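Local coordinates for putative calcium binding protein (Streptomyces coelicolor, PDB 3AKB) that binds calcium ions through EF-hand helix-loop-helix motifs and probably takes part in calcium-mediated regulation in this bacterium, at residues E75-T79 against G80-R84. The protein carries 2 engineered substitutions. Numbering follows the deposited sequence.
With CA (calcium ion), chain F.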
loop_
_atom_site.group_PDB
_atom_site.type_symbol
_atom_site.label_atom_id
_atom_site.label_comp_id
_atom_site.label_asym_id
_atom_site.label_seq_id
_atom_site.Cartn_x
_atom_site.Cartn_y
_atom_site.Cartn_z
ATOM N N GLU A 75 -5.052 14.657 11.868
ATOM C CA GLU A 75 -6.428 15.017 12.218
ATOM C C GLU A 75 -7.432 14.703 11.108
ATOM O O GLU A 75 -8.489 14.114 11.371
ATOM C CB GLU A 75 -6.512 16.488 12.651
ATOM C CG GLU A 75 -7.730 16.851 13.499
ATOM C CD GLU A 75 -7.751 16.182 14.874
ATOM O OE1 GLU A 75 -6.784 15.479 15.242
ATOM O OE2 GLU A 75 -8.756 16.360 15.594
ATOM N N GLU A 76 -7.097 15.069 9.868
ATOM C CA GLU A 76 -7.925 14.754 8.705
ATOM C C GLU A 76 -8.140 13.245 8.529
ATOM O O GLU A 76 -9.240 12.785 8.163
ATOM C CB GLU A 76 -7.297 15.340 7.433
ATOM C CG GLU A 76 -7.576 16.822 7.262
ATOM C CD GLU A 76 -6.884 17.422 6.042
ATOM O OE1 GLU A 76 -5.726 17.077 5.780
ATOM O OE2 GLU A 76 -7.495 18.251 5.352
ATOM N N PHE A 77 -7.084 12.486 8.777
ATOM C CA PHE A 77 -7.164 11.035 8.657
ATOM C C PHE A 77 -8.017 10.425 9.762
ATOM O O PHE A 77 -8.884 9.617 9.473
ATOM C CB PHE A 77 -5.771 10.414 8.656
ATOM C CG PHE A 77 -5.772 8.950 8.332
ATOM C CD1 PHE A 77 -5.820 8.522 7.007
ATOM C CD2 PHE A 77 -5.733 7.997 9.344
ATOM C CE1 PHE A 77 -5.833 7.163 6.690
ATOM C CE2 PHE A 77 -5.740 6.643 9.027
ATOM C CZ PHE A 77 -5.788 6.226 7.713
ATOM N N VAL A 78 -7.764 10.823 11.011
ATOM C CA VAL A 78 -8.470 10.283 12.184
ATOM C C VAL A 78 -9.944 10.694 12.154
ATOM O O VAL A 78 -10.823 9.831 12.208
ATOM C CB VAL A 78 -7.786 10.705 13.525
ATOM C CG1 VAL A 78 -8.622 10.285 14.735
ATOM C CG2 VAL A 78 -6.384 10.112 13.632
ATOM N N THR A 79 -10.211 11.999 12.036
ATOM C CA THR A 79 -11.594 12.542 12.102
ATOM C C THR A 79 -12.437 12.318 10.834
ATOM O O THR A 79 -13.674 12.365 10.880
ATOM C CB THR A 79 -11.620 14.072 12.451
ATOM O OG1 THR A 79 -10.967 14.808 11.403
ATOM C CG2 THR A 79 -10.915 14.352 13.800
ATOM N N GLY A 80 -11.776 12.084 9.706
ATOM C CA GLY A 80 -12.469 11.962 8.424
ATOM C C GLY A 80 -12.315 10.601 7.771
ATOM O O GLY A 80 -13.302 9.872 7.596
ATOM N N ALA A 81 -11.068 10.250 7.447
ATOM C CA ALA A 81 -10.769 9.105 6.592
ATOM C C ALA A 81 -11.154 7.747 7.175
ATOM O O ALA A 81 -11.618 6.884 6.445
ATOM C CB ALA A 81 -9.282 9.100 6.178
ATOM N N VAL A 82 -10.943 7.561 8.472
ATOM C CA VAL A 82 -11.186 6.258 9.108
ATOM C C VAL A 82 -12.600 5.722 8.871
ATOM O O VAL A 82 -12.752 4.581 8.422
ATOM C CB VAL A 82 -10.847 6.275 10.617
ATOM C CG1 VAL A 82 -11.218 4.936 11.293
ATOM C CG2 VAL A 82 -9.385 6.588 10.814
ATOM N N LYS A 83 -13.617 6.530 9.187
ATOM C CA LYS A 83 -15.011 6.117 8.986
ATOM C C LYS A 83 -15.300 5.853 7.516
ATOM O O LYS A 83 -15.860 4.816 7.164
ATOM C CB LYS A 83 -16.008 7.146 9.537
ATOM C CG LYS A 83 -17.445 6.881 9.051
ATOM C CD LYS A 83 -18.506 7.709 9.767
ATOM C CE LYS A 83 -19.812 7.737 8.959
ATOM N NZ LYS A 83 -19.694 8.530 7.675
ATOM N N ARG A 84 -14.912 6.795 6.662
ATOM C CA ARG A 84 -15.139 6.656 5.230
ATOM C C ARG A 84 -14.473 5.389 4.675
ATOM O O ARG A 84 -15.068 4.673 3.872
ATOM C CB ARG A 84 -14.701 7.918 4.474
ATOM C CG ARG A 84 -15.515 9.164 4.825
ATOM C CD ARG A 84 -15.656 10.089 3.622
ATOM N NE ARG A 84 -15.814 11.494 3.998
ATOM C CZ ARG A 84 -16.979 12.091 4.243
ATOM N NH1 ARG A 84 -18.120 11.414 4.169
ATOM N NH2 ARG A 84 -17.004 13.373 4.575
HETATM CA CA CA F . -5.360 18.864 4.066
HETATM O O HOH W 1 -13.016 9.064 10.908
HETATM O O HOH W 2 -4.275 20.122 5.948
#
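Phe77 reaches along its own helix to Ala81 and Val82, one turn further on. Its CB points away from that turn, and with CG anti to the backbone N (chi1 -171°) the ring swings back beside both residues. CG and CD1 lie near the Ala81 methyl, CD1 being 3.6 Å from Ala81 CB, and CE1 stays close to the same carbon. On the other flank CD2 and CE2 meet Val82, with Phe77 CE2 4.1 Å from Val82 CG2. Both methyls approach the ring obliquely, and Arg9 and Ile6 of helix 2-13 pack against Phe77 and Val82, respectively.

The backbone beneath widens into a pi-type turn through two i to i+5 hydrogen bonds: Ala81 N donates to Glu76 O at 3.2 Å and Val82 N to Phe77 O at 3.1 Å. Gly80 N gives Glu76 O only a weak bond. The regular pattern to Val78 O is interrupted, and a water spans the break, donating to Val78 O and accepting from Lys83 N. Within the preceding turn, Thr79 OG1 donates a hydrogen bond to Glu75 O at 2.6 Å from above the carbonyl plane, sharing that acceptor with Thr79 N.

Glu76 extends the other way and grips calcium with both carboxylate oxygens, OE1 2.5 Å from the ion; a hydrogen bond from Thr73 N to OE1 helps fix the carboxylate. The side chains of Asp65, Asp67 and Asp69, the backbone O of Arg71 and a water complete the coordination, making this the exiting helix of an EF-hand, with Glu76 as the bidentate glutamate that closes the calcium loop.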